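Prolyl-tRNA synthetase (Naegleria fowleri, PDB 6UYH) probably catalyses the ATP-dependent attachment of proline to its cognate tRNA, and binds halofuginone together with the ATP analogue AMPPNP. Local coordinates at residues A[42-55]-A[156-168]. Sequence-based numbering, arbitrary orientation.
Sequences SGCYIFRPNCWFVW and AVPFIRSREFYWQ. With ANP (phosphoaminophosphonic acid-adenylate ester), chain C; EDO (1,2-ethanediol), chain L.
The back of the ATP site of a class II synthetase is packed here: an aromatic cluster of Phe47, Trp52, Phe159 and Tyr166 joins strand 45-47 and helix 49-55 to the segment holding the nucleotide. Tyr166 turns its edge to the Phe47 face (planes at 88°, CE2 of Tyr166 to CE1 of Phe47 3.6 Å) and takes the edge of Trp52 on its own face. The edge of Phe159 points at the face of Phe47 in an offset edge-to-face pair, and Cys51 SG sits at the Phe159 rim, 3.6 Å from CE1. Residues 156-168 belong to the motif 2 region of the class II fold: Ser162 N bonds to adenine N1 (3.2 Å), Ser162 O accepts a hydrogen bond from adenine N6, and Phe165 lies flat over the adenine. Ser162 OG lies between its backbone N and carbonyl carbon (chi1 57°), where it donates to Glu164 O (2.6 Å) from above that carbonyl plane. Earlier in the loop, Pro158 CA makes a CH-pi contact over the face of Tyr45, 3.9 Å from the ring centroid, while Ser162 CB meets that ring's edge. Arg163 N donates to Gly43 O (2.8 Å, 158°). One water links Tyr45 N to Glu164 O, another Trp55 NE1 to Trp167 O. Glu164 OE1 accepts from Leu78 N of the second subunit.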
ATOM      1  N   SER A  42     -12.930  16.395   9.287  1.00 27.03           N
ATOM      2  CA  SER A  42     -13.936  15.542   9.906  1.00 26.83           C
ATOM      3  C   SER A  42     -14.039  14.204   9.182  1.00 24.19           C
ATOM      4  O   SER A  42     -14.017  14.141   7.951  1.00 26.28           O
ATOM      5  CB  SER A  42     -15.290  16.257   9.906  1.00 38.25           C
ATOM      6  OG  SER A  42     -16.322  15.393  10.339  1.00 53.07           O
ATOM      7  N   GLY A  43     -14.109  13.128   9.959  1.00 21.14           N
ATOM      8  CA  GLY A  43     -14.284  11.805   9.404  1.00 20.49           C
ATOM      9  C   GLY A  43     -13.024  11.153   8.886  1.00 20.74           C
ATOM     10  O   GLY A  43     -13.110  10.099   8.250  1.00 20.95           O
ATOM     11  N   CYS A  44     -11.865  11.754   9.126  1.00 18.73           N
ATOM     12  CA  CYS A  44     -10.582  11.200   8.739  1.00 19.24           C
ATOM     13  C   CYS A  44      -9.773  10.948  10.001  1.00 22.02           C
ATOM     14  O   CYS A  44      -9.844  11.732  10.948  1.00 20.96           O
ATOM     15  CB  CYS A  44      -9.839  12.157   7.807  1.00 24.26           C
ATOM     16  SG  CYS A  44     -10.768  12.450   6.269  1.00 26.25           S
ATOM     17  N   TYR A  45      -9.019   9.850  10.016  1.00 17.37           N
ATOM     18  CA  TYR A  45      -8.317   9.432  11.223  1.00 17.70           C
ATOM     19  C   TYR A  45      -6.894   9.035  10.885  1.00 20.84           C
ATOM     20  O   TYR A  45      -6.590   8.636   9.762  1.00 18.99           O
ATOM     21  CB  TYR A  45      -9.037   8.264  11.912  1.00 16.20           C
ATOM     22  CG  TYR A  45     -10.517   8.547  12.129  1.00 17.49           C
ATOM     23  CD1 TYR A  45     -10.941   9.252  13.241  1.00 18.51           C
ATOM     24  CD2 TYR A  45     -11.478   8.121  11.209  1.00 20.53           C
ATOM     25  CE1 TYR A  45     -12.288   9.537  13.444  1.00 21.47           C
ATOM     26  CE2 TYR A  45     -12.828   8.402  11.402  1.00 23.42           C
ATOM     27  CZ  TYR A  45     -13.221   9.105  12.519  1.00 23.12           C
ATOM     28  OH  TYR A  45     -14.554   9.388  12.730  1.00 25.04           O
ATOM     29  N   ILE A  46      -6.031   9.128  11.893  1.00 20.10           N
ATOM     30  CA  ILE A  46      -4.619   8.761  11.791  1.00 21.20           C
ATOM     31  C   ILE A  46      -4.443   7.328  12.289  1.00 20.67           C
ATOM     32  O   ILE A  46      -4.825   7.011  13.424  1.00 20.45           O
ATOM     33  CB  ILE A  46      -3.755   9.729  12.614  1.00 17.74           C
ATOM     34  CG1 ILE A  46      -3.869  11.150  12.055  1.00 20.43           C
ATOM     35  CG2 ILE A  46      -2.296   9.233  12.678  1.00 18.51           C
ATOM     36  CD1 ILE A  46      -3.469  12.219  13.047  1.00 20.70           C
ATOM     37  N   PHE A  47      -3.852   6.461  11.447  1.00 18.77           N
ATOM     38  CA  PHE A  47      -3.597   5.060  11.800  1.00 20.11           C
ATOM     39  C   PHE A  47      -2.159   4.962  12.297  1.00 20.26           C
ATOM     40  O   PHE A  47      -1.216   5.071  11.504  1.00 18.94           O
ATOM     41  CB  PHE A  47      -3.793   4.115  10.610  1.00 19.38           C
ATOM     42  CG  PHE A  47      -5.208   3.999  10.107  1.00 20.09           C
ATOM     43  CD1 PHE A  47      -5.921   5.111   9.701  1.00 28.94           C
ATOM     44  CD2 PHE A  47      -5.798   2.754   9.985  1.00 21.04           C
ATOM     45  CE1 PHE A  47      -7.224   4.985   9.223  1.00 34.16           C
ATOM     46  CE2 PHE A  47      -7.099   2.620   9.493  1.00 21.57           C
ATOM     47  CZ  PHE A  47      -7.809   3.737   9.126  1.00 22.23           C
ATOM     48  N   ARG A  48      -1.988   4.746  13.598  1.00 19.76           N
ATOM     49  CA  ARG A  48      -0.668   4.686  14.212  1.00 19.86           C
ATOM     50  C   ARG A  48      -0.057   3.292  14.019  1.00 19.11           C
ATOM     51  O   ARG A  48      -0.733   2.372  13.544  1.00 21.49           O
ATOM     52  CB  ARG A  48      -0.796   5.094  15.681  1.00 22.44           C
ATOM     53  CG  ARG A  48      -1.254   6.543  15.865  1.00 25.62           C
ATOM     54  CD  ARG A  48      -1.357   6.929  17.340  1.00 24.81           C
ATOM     55  NE  ARG A  48      -0.034   7.138  17.931  1.00 26.36           N
ATOM     56  CZ  ARG A  48       0.170   7.562  19.177  1.00 29.94           C
ATOM     57  NH1 ARG A  48      -0.863   7.812  19.971  1.00 26.31           N
ATOM     58  NH2 ARG A  48       1.410   7.743  19.627  1.00 28.50           N
ATOM     59  N   PRO A  49       1.230   3.102  14.364  1.00 20.34           N
ATOM     60  CA  PRO A  49       1.918   1.849  13.972  1.00 20.63           C
ATOM     61  C   PRO A  49       1.224   0.557  14.387  1.00 20.89           C
ATOM     62  O   PRO A  49       1.103  -0.358  13.563  1.00 19.42           O
ATOM     63  CB  PRO A  49       3.289   1.992  14.645  1.00 22.61           C
ATOM     64  CG  PRO A  49       3.542   3.458  14.629  1.00 22.73           C
ATOM     65  CD  PRO A  49       2.190   4.079  14.923  1.00 20.77           C
ATOM     66  N   ASN A  50       0.791   0.441  15.646  1.00 21.32           N
ATOM     67  CA  ASN A  50       0.210  -0.817  16.111  1.00 22.13           C
ATOM     68  C   ASN A  50      -1.100  -1.103  15.401  1.00 24.37           C
ATOM     69  O   ASN A  50      -1.493  -2.261  15.240  1.00 20.94           O
ATOM     70  CB  ASN A  50      -0.015  -0.775  17.619  1.00 21.99           C
ATOM     71  CG  ASN A  50       1.261  -0.540  18.396  1.00 25.95           C
ATOM     72  OD1 ASN A  50       2.361  -0.549  17.837  1.00 26.55           O
ATOM     73  ND2 ASN A  50       1.124  -0.339  19.702  1.00 25.86           N
ATOM     74  N   CYS A  51      -1.766  -0.052  14.956  1.00 19.33           N
ATOM     75  CA  CYS A  51      -3.018  -0.170  14.231  1.00 19.82           C
ATOM     76  C   CYS A  51      -2.781  -0.544  12.776  1.00 20.77           C
ATOM     77  O   CYS A  51      -3.398  -1.481  12.252  1.00 20.64           O
ATOM     78  CB  CYS A  51      -3.749   1.156  14.341  1.00 22.18           C
ATOM     79  SG  CYS A  51      -5.107   1.328  13.201  1.00 25.41           S
ATOM     80  N   TRP A  52      -1.883   0.183  12.104  1.00 19.34           N
ATOM     81  CA  TRP A  52      -1.602  -0.108  10.705  1.00 17.93           C
ATOM     82  C   TRP A  52      -1.037  -1.513  10.544  1.00 18.18           C
ATOM     83  O   TRP A  52      -1.285  -2.167   9.529  1.00 19.23           O
ATOM     84  CB  TRP A  52      -0.634   0.940  10.132  1.00 18.26           C
ATOM     85  CG  TRP A  52      -0.541   0.898   8.610  1.00 16.58           C
ATOM     86  CD1 TRP A  52       0.551   0.551   7.857  1.00 19.18           C
ATOM     87  CD2 TRP A  52      -1.589   1.204   7.682  1.00 19.22           C
ATOM     88  NE1 TRP A  52       0.239   0.629   6.518  1.00 19.24           N
ATOM     89  CE2 TRP A  52      -1.064   1.029   6.385  1.00 19.74           C
ATOM     90  CE3 TRP A  52      -2.923   1.606   7.823  1.00 18.88           C
ATOM     91  CZ2 TRP A  52      -1.830   1.243   5.235  1.00 18.47           C
ATOM     92  CZ3 TRP A  52      -3.677   1.827   6.681  1.00 19.89           C
ATOM     93  CH2 TRP A  52      -3.123   1.646   5.404  1.00 19.97           C
ATOM     94  N   PHE A  53      -0.311  -2.001  11.554  1.00 18.44           N
ATOM     95  CA  PHE A  53       0.181  -3.376  11.534  1.00 19.69           C
ATOM     96  C   PHE A  53      -0.939  -4.384  11.305  1.00 22.73           C
ATOM     97  O   PHE A  53      -0.749  -5.388  10.608  1.00 18.64           O
ATOM     98  CB  PHE A  53       0.907  -3.698  12.842  1.00 18.68           C
ATOM     99  CG  PHE A  53       1.477  -5.097  12.883  1.00 19.75           C
ATOM    100  CD1 PHE A  53       2.744  -5.352  12.398  1.00 23.52           C
ATOM    101  CD2 PHE A  53       0.728  -6.161  13.382  1.00 19.83           C
ATOM    102  CE1 PHE A  53       3.264  -6.630  12.419  1.00 26.43           C
ATOM    103  CE2 PHE A  53       1.244  -7.449  13.394  1.00 20.69           C
ATOM    104  CZ  PHE A  53       2.510  -7.680  12.912  1.00 23.09           C
ATOM    105  N   VAL A  54      -2.108  -4.153  11.912  1.00 16.95           N
ATOM    106  CA  VAL A  54      -3.231  -5.066  11.709  1.00 18.32           C
ATOM    107  C   VAL A  54      -3.630  -5.092  10.239  1.00 19.28           C
ATOM    108  O   VAL A  54      -3.852  -6.158   9.652  1.00 20.20           O
ATOM    109  CB  VAL A  54      -4.421  -4.672  12.602  1.00 17.61           C
ATOM    110  CG1 VAL A  54      -5.609  -5.629  12.347  1.00 20.36           C
ATOM    111  CG2 VAL A  54      -4.041  -4.738  14.069  1.00 18.10           C
ATOM    112  N   TRP A  55      -3.746  -3.916   9.621  1.00 18.61           N
ATOM    113  CA  TRP A  55      -4.161  -3.884   8.221  1.00 20.13           C
ATOM    114  C   TRP A  55      -3.094  -4.496   7.317  1.00 16.10           C
ATOM    115  O   TRP A  55      -3.418  -5.228   6.377  1.00 17.15           O
ATOM    116  CB  TRP A  55      -4.484  -2.451   7.801  1.00 17.55           C
ATOM    117  CG  TRP A  55      -5.087  -2.335   6.431  1.00 19.07           C
ATOM    118  CD1 TRP A  55      -4.585  -1.616   5.371  1.00 21.66           C
ATOM    119  CD2 TRP A  55      -6.301  -2.947   5.961  1.00 18.18           C
ATOM    120  NE1 TRP A  55      -5.427  -1.739   4.282  1.00 22.66           N
ATOM    121  CE2 TRP A  55      -6.476  -2.556   4.614  1.00 19.34           C
ATOM    122  CE3 TRP A  55      -7.257  -3.791   6.549  1.00 18.72           C
ATOM    123  CZ2 TRP A  55      -7.566  -2.984   3.844  1.00 19.88           C
ATOM    124  CZ3 TRP A  55      -8.343  -4.213   5.782  1.00 21.36           C
ATOM    125  CH2 TRP A  55      -8.485  -3.807   4.445  1.00 19.80           C
ATOM    126  N   ALA A 156     -19.647  10.059  11.174  1.00 23.84           N
ATOM    127  CA  ALA A 156     -18.457   9.237  11.023  1.00 21.80           C
ATOM    128  C   ALA A 156     -18.202   8.425  12.294  1.00 24.39           C
ATOM    129  O   ALA A 156     -18.556   8.833  13.404  1.00 26.17           O
ATOM    130  CB  ALA A 156     -17.238  10.101  10.680  1.00 22.84           C
ATOM    131  N   VAL A 157     -17.632   7.235  12.110  1.00 20.76           N
ATOM    132  CA  VAL A 157     -17.289   6.337  13.203  1.00 21.42           C
ATOM    133  C   VAL A 157     -15.875   5.835  12.940  1.00 20.56           C
ATOM    134  O   VAL A 157     -15.609   5.274  11.871  1.00 20.31           O
ATOM    135  CB  VAL A 157     -18.264   5.153  13.334  1.00 19.00           C
ATOM    136  CG1 VAL A 157     -17.822   4.207  14.464  1.00 18.27           C
ATOM    137  CG2 VAL A 157     -19.693   5.652  13.582  1.00 18.07           C
ATOM    138  N   PRO A 158     -14.923   6.037  13.852  1.00 19.88           N
ATOM    139  CA  PRO A 158     -13.561   5.547  13.611  1.00 20.71           C
ATOM    140  C   PRO A 158     -13.585   4.101  13.140  1.00 20.71           C
ATOM    141  O   PRO A 158     -14.301   3.265  13.693  1.00 21.72           O
ATOM    142  CB  PRO A 158     -12.887   5.697  14.980  1.00 19.03           C
ATOM    143  CG  PRO A 158     -13.598   6.890  15.591  1.00 20.76           C
ATOM    144  CD  PRO A 158     -15.052   6.732  15.150  1.00 21.44           C
ATOM    145  N   PHE A 159     -12.840   3.838  12.060  1.00 17.84           N
ATOM    146  CA  PHE A 159     -12.731   2.562  11.358  1.00 18.38           C
ATOM    147  C   PHE A 159     -14.021   2.144  10.655  1.00 18.27           C
ATOM    148  O   PHE A 159     -13.977   1.814   9.470  1.00 18.72           O
ATOM    149  CB  PHE A 159     -12.277   1.429  12.289  1.00 15.81           C
ATOM    150  CG  PHE A 159     -10.958   1.685  12.959  1.00 20.03           C
ATOM    151  CD1 PHE A 159      -9.793   1.843  12.210  1.00 20.09           C
ATOM    152  CD2 PHE A 159     -10.875   1.753  14.334  1.00 20.30           C
ATOM    153  CE1 PHE A 159      -8.570   2.086  12.832  1.00 20.43           C
ATOM    154  CE2 PHE A 159      -9.655   1.982  14.967  1.00 17.11           C
ATOM    155  CZ  PHE A 159      -8.497   2.144  14.210  1.00 21.88           C
ATOM    156  N   ILE A 160     -15.168   2.164  11.354  1.00 15.47           N
ATOM    157  CA  ILE A 160     -16.393   1.598  10.785  1.00 15.43           C
ATOM    158  C   ILE A 160     -16.887   2.419   9.604  1.00 19.73           C
ATOM    159  O   ILE A 160     -17.385   1.865   8.610  1.00 21.57           O
ATOM    160  CB  ILE A 160     -17.494   1.498  11.856  1.00 15.71           C
ATOM    161  CG1 ILE A 160     -17.037   0.634  13.031  1.00 21.68           C
ATOM    162  CG2 ILE A 160     -18.790   0.964  11.223  1.00 21.42           C
ATOM    163  CD1 ILE A 160     -16.829  -0.831  12.681  1.00 19.43           C
ATOM    164  N   ARG A 161     -16.832   3.750   9.718  1.00 18.45           N
ATOM    165  CA  ARG A 161     -17.409   4.634   8.701  1.00 22.61           C
ATOM    166  C   ARG A 161     -16.585   5.922   8.683  1.00 21.74           C
ATOM    167  O   ARG A 161     -16.862   6.855   9.436  1.00 18.90           O
ATOM    168  CB  ARG A 161     -18.879   4.927   8.971  1.00 21.14           C
ATOM    169  CG  ARG A 161     -19.536   5.704   7.816  1.00 22.36           C
ATOM    170  CD  ARG A 161     -21.016   5.974   8.047  1.00 26.66           C
ATOM    171  NE  ARG A 161     -21.755   4.724   8.195  1.00 28.80           N
ATOM    172  CZ  ARG A 161     -21.997   3.875   7.200  1.00 34.31           C
ATOM    173  NH1 ARG A 161     -21.570   4.144   5.972  1.00 30.76           N
ATOM    174  NH2 ARG A 161     -22.667   2.752   7.435  1.00 33.98           N
ATOM    175  N   SER A 162     -15.575   5.957   7.818  1.00 17.40           N
ATOM    176  CA  SER A 162     -14.724   7.133   7.705  1.00 18.34           C
ATOM    177  C   SER A 162     -14.846   7.709   6.299  1.00 18.44           C
ATOM    178  O   SER A 162     -15.234   7.012   5.357  1.00 22.69           O
ATOM    179  CB  SER A 162     -13.262   6.806   8.068  1.00 20.59           C
ATOM    180  OG  SER A 162     -12.709   5.754   7.286  1.00 21.01           O
ATOM    181  N   ARG A 163     -14.562   9.009   6.165  1.00 19.24           N
ATOM    182  CA  ARG A 163     -14.718   9.658   4.858  1.00 18.97           C
ATOM    183  C   ARG A 163     -13.579   9.322   3.911  1.00 22.61           C
ATOM    184  O   ARG A 163     -13.783   9.278   2.688  1.00 18.10           O
ATOM    185  CB  ARG A 163     -14.863  11.170   5.026  1.00 19.21           C
ATOM    186  CG  ARG A 163     -16.251  11.541   5.550  1.00 27.11           C
ATOM    187  CD  ARG A 163     -16.439  13.038   5.615  1.00 34.11           C
ATOM    188  NE  ARG A 163     -17.851  13.400   5.599  1.00 46.76           N
ATOM    189  CZ  ARG A 163     -18.293  14.644   5.729  1.00 57.15           C
ATOM    190  NH1 ARG A 163     -17.428  15.634   5.898  1.00 53.35           N
ATOM    191  NH2 ARG A 163     -19.596  14.897   5.696  1.00 60.52           N
ATOM    192  N   GLU A 164     -12.376   9.114   4.438  1.00 18.05           N
ATOM    193  CA  GLU A 164     -11.329   8.384   3.738  1.00 16.03           C
ATOM    194  C   GLU A 164     -11.179   7.045   4.437  1.00 17.37           C
ATOM    195  O   GLU A 164     -11.111   6.999   5.670  1.00 20.45           O
ATOM    196  CB  GLU A 164      -9.983   9.127   3.745  1.00 16.78           C
ATOM    197  CG  GLU A 164      -8.913   8.357   2.960  1.00 19.53           C
ATOM    198  CD  GLU A 164      -7.533   9.017   2.978  1.00 21.01           C
ATOM    199  OE1 GLU A 164      -7.296   9.929   3.791  1.00 22.00           O
ATOM    200  OE2 GLU A 164      -6.688   8.615   2.155  1.00 23.12           O
ATOM    201  N   PHE A 165     -11.176   5.960   3.665  1.00 17.27           N
ATOM    202  CA  PHE A 165     -10.892   4.647   4.227  1.00 14.68           C
ATOM    203  C   PHE A 165      -9.986   3.891   3.274  1.00 18.98           C
ATOM    204  O   PHE A 165      -9.703   4.343   2.164  1.00 19.58           O
ATOM    205  CB  PHE A 165     -12.191   3.865   4.564  1.00 13.59           C
ATOM    206  CG  PHE A 165     -13.114   3.599   3.395  1.00 17.01           C
ATOM    207  CD1 PHE A 165     -13.069   2.379   2.729  1.00 17.41           C
ATOM    208  CD2 PHE A 165     -14.074   4.529   3.018  1.00 20.03           C
ATOM    209  CE1 PHE A 165     -13.942   2.095   1.691  1.00 18.96           C
ATOM    210  CE2 PHE A 165     -14.963   4.254   1.968  1.00 22.09           C
ATOM    211  CZ  PHE A 165     -14.885   3.034   1.307  1.00 21.42           C
ATOM    212  N   TYR A 166      -9.495   2.750   3.734  1.00 14.34           N
ATOM    213  CA  TYR A 166      -8.562   1.930   2.967  1.00 19.41           C
ATOM    214  C   TYR A 166      -9.207   0.574   2.735  1.00 18.96           C
ATOM    215  O   TYR A 166      -9.900   0.054   3.615  1.00 18.52           O
ATOM    216  CB  TYR A 166      -7.218   1.798   3.710  1.00 18.64           C
ATOM    217  CG  TYR A 166      -6.726   3.167   4.100  1.00 22.60           C
ATOM    218  CD1 TYR A 166      -6.060   3.957   3.185  1.00 21.39           C
ATOM    219  CD2 TYR A 166      -7.002   3.706   5.359  1.00 22.33           C
ATOM    220  CE1 TYR A 166      -5.638   5.246   3.510  1.00 22.84           C
ATOM    221  CE2 TYR A 166      -6.580   5.004   5.698  1.00 22.22           C
ATOM    222  CZ  TYR A 166      -5.914   5.766   4.761  1.00 23.17           C
ATOM    223  OH  TYR A 166      -5.485   7.043   5.074  1.00 24.87           O
ATOM    224  N   TRP A 167      -9.010   0.014   1.545  1.00 15.36           N
ATOM    225  CA  TRP A 167      -9.614  -1.280   1.248  1.00 15.17           C
ATOM    226  C   TRP A 167      -8.750  -2.009   0.232  1.00 15.76           C
ATOM    227  O   TRP A 167      -7.730  -1.493  -0.234  1.00 16.24           O
ATOM    228  CB  TRP A 167     -11.064  -1.129   0.765  1.00 17.11           C
ATOM    229  CG  TRP A 167     -11.312  -0.616  -0.656  1.00 16.64           C
ATOM    230  CD1 TRP A 167     -10.387  -0.244  -1.607  1.00 15.91           C
ATOM    231  CD2 TRP A 167     -12.596  -0.409  -1.250  1.00 17.10           C
ATOM    232  NE1 TRP A 167     -11.036   0.165  -2.758  1.00 17.16           N
ATOM    233  CE2 TRP A 167     -12.389   0.070  -2.561  1.00 15.61           C
ATOM    234  CE3 TRP A 167     -13.910  -0.597  -0.798  1.00 18.79           C
ATOM    235  CZ2 TRP A 167     -13.446   0.375  -3.421  1.00 19.45           C
ATOM    236  CZ3 TRP A 167     -14.958  -0.294  -1.649  1.00 20.53           C
ATOM    237  CH2 TRP A 167     -14.718   0.189  -2.944  1.00 23.30           C
ATOM    238  N   GLN A 168      -9.151  -3.233  -0.090  1.00 16.33           N
ATOM    239  CA  GLN A 168      -8.821  -3.825  -1.377  1.00 14.64           C
ATOM    240  C   GLN A 168     -10.122  -3.917  -2.150  1.00 12.50           C
ATOM    241  O   GLN A 168     -11.182  -4.148  -1.557  1.00 14.70           O
ATOM    242  CB  GLN A 168      -8.182  -5.217  -1.271  1.00 15.66           C
ATOM    243  CG  GLN A 168      -9.004  -6.280  -0.491  1.00 16.49           C
ATOM    244  CD  GLN A 168     -10.195  -6.900  -1.258  1.00 16.35           C
ATOM    245  OE1 GLN A 168     -11.189  -7.299  -0.639  1.00 17.50           O
ATOM    246  NE2 GLN A 168     -10.080  -7.015  -2.590  1.00 16.70           N
TER
HETATM  247  PG  ANP C 601     -22.461   0.794   3.933  1.00 44.96           P
HETATM  248  O1G ANP C 601     -23.878   0.628   4.225  1.00 48.39           O
HETATM  249  O2G ANP C 601     -22.213   2.307   3.524  1.00 37.08           O
HETATM  250  O3G ANP C 601     -21.685   0.398   5.248  1.00 52.93           O
HETATM  251  PB  ANP C 601     -21.578   0.121   1.149  1.00 37.32           P
HETATM  252  O1B ANP C 601     -22.541  -0.450   0.219  1.00 38.66           O
HETATM  253  O2B ANP C 601     -21.487   1.661   0.921  1.00 31.96           O
HETATM  254  N3B ANP C 601     -21.949  -0.190   2.722  1.00 46.77           N
HETATM  255  PA  ANP C 601     -19.364  -1.009  -0.332  1.00 26.46           P
HETATM  256  O1A ANP C 601     -19.982  -2.209  -0.936  1.00 32.74           O
HETATM  257  O2A ANP C 601     -19.301   0.108  -1.320  1.00 26.06           O
HETATM  258  O3A ANP C 601     -20.167  -0.488   0.936  1.00 31.43           O
HETATM  259  O5' ANP C 601     -17.886  -1.213   0.273  1.00 29.10           O
HETATM  260  C5' ANP C 601     -17.183  -2.459   0.490  1.00 25.80           C
HETATM  261  C4' ANP C 601     -16.975  -2.601   1.975  1.00 31.92           C
HETATM  262  O4' ANP C 601     -16.257  -1.453   2.480  1.00 24.98           O
HETATM  263  C3' ANP C 601     -18.276  -2.619   2.762  1.00 35.76           C
HETATM  264  O3' ANP C 601     -18.814  -3.935   2.810  1.00 47.43           O
HETATM  265  C2' ANP C 601     -17.841  -2.123   4.142  1.00 28.95           C
HETATM  266  O2' ANP C 601     -17.440  -3.216   4.958  1.00 29.21           O
HETATM  267  C1' ANP C 601     -16.671  -1.175   3.809  1.00 20.67           C
HETATM  268  N9  ANP C 601     -17.017   0.238   3.894  1.00 24.31           N
HETATM  269  C8  ANP C 601     -18.017   0.890   3.220  1.00 21.83           C
HETATM  270  N7  ANP C 601     -18.100   2.170   3.486  1.00 23.11           N
HETATM  271  C5  ANP C 601     -17.077   2.380   4.403  1.00 21.25           C
HETATM  272  C6  ANP C 601     -16.634   3.529   5.080  1.00 22.18           C
HETATM  273  N6  ANP C 601     -17.144   4.749   4.895  1.00 20.37           N
HETATM  274  N1  ANP C 601     -15.610   3.385   5.952  1.00 19.74           N
HETATM  275  C2  ANP C 601     -15.059   2.177   6.104  1.00 19.60           C
HETATM  276  N3  ANP C 601     -15.380   1.028   5.507  1.00 19.85           N
HETATM  277  C4  ANP C 601     -16.406   1.196   4.666  1.00 20.06           C
HETATM  278  C1  EDO L 610     -11.887  13.547  12.842  1.00 36.26           C
HETATM  279  O1  EDO L 610     -10.769  12.771  13.278  1.00 25.35           O
HETATM  280  C2  EDO L 610     -13.136  13.096  13.594  1.00 46.27           C
HETATM  281  O2  EDO L 610     -14.297  13.394  12.814  1.00 41.39           O
HETATM  282  O   HOH W   1      -9.397   8.094   7.690  1.00 24.51           O
HETATM  283  O   HOH W   2      -5.228   8.108   7.623  1.00 26.55           O
HETATM  284  O   HOH W   3      -7.691   9.426   6.581  1.00 32.00           O
HETATM  285  O   HOH W   4      -5.461  -0.657   1.463  1.00 20.55           O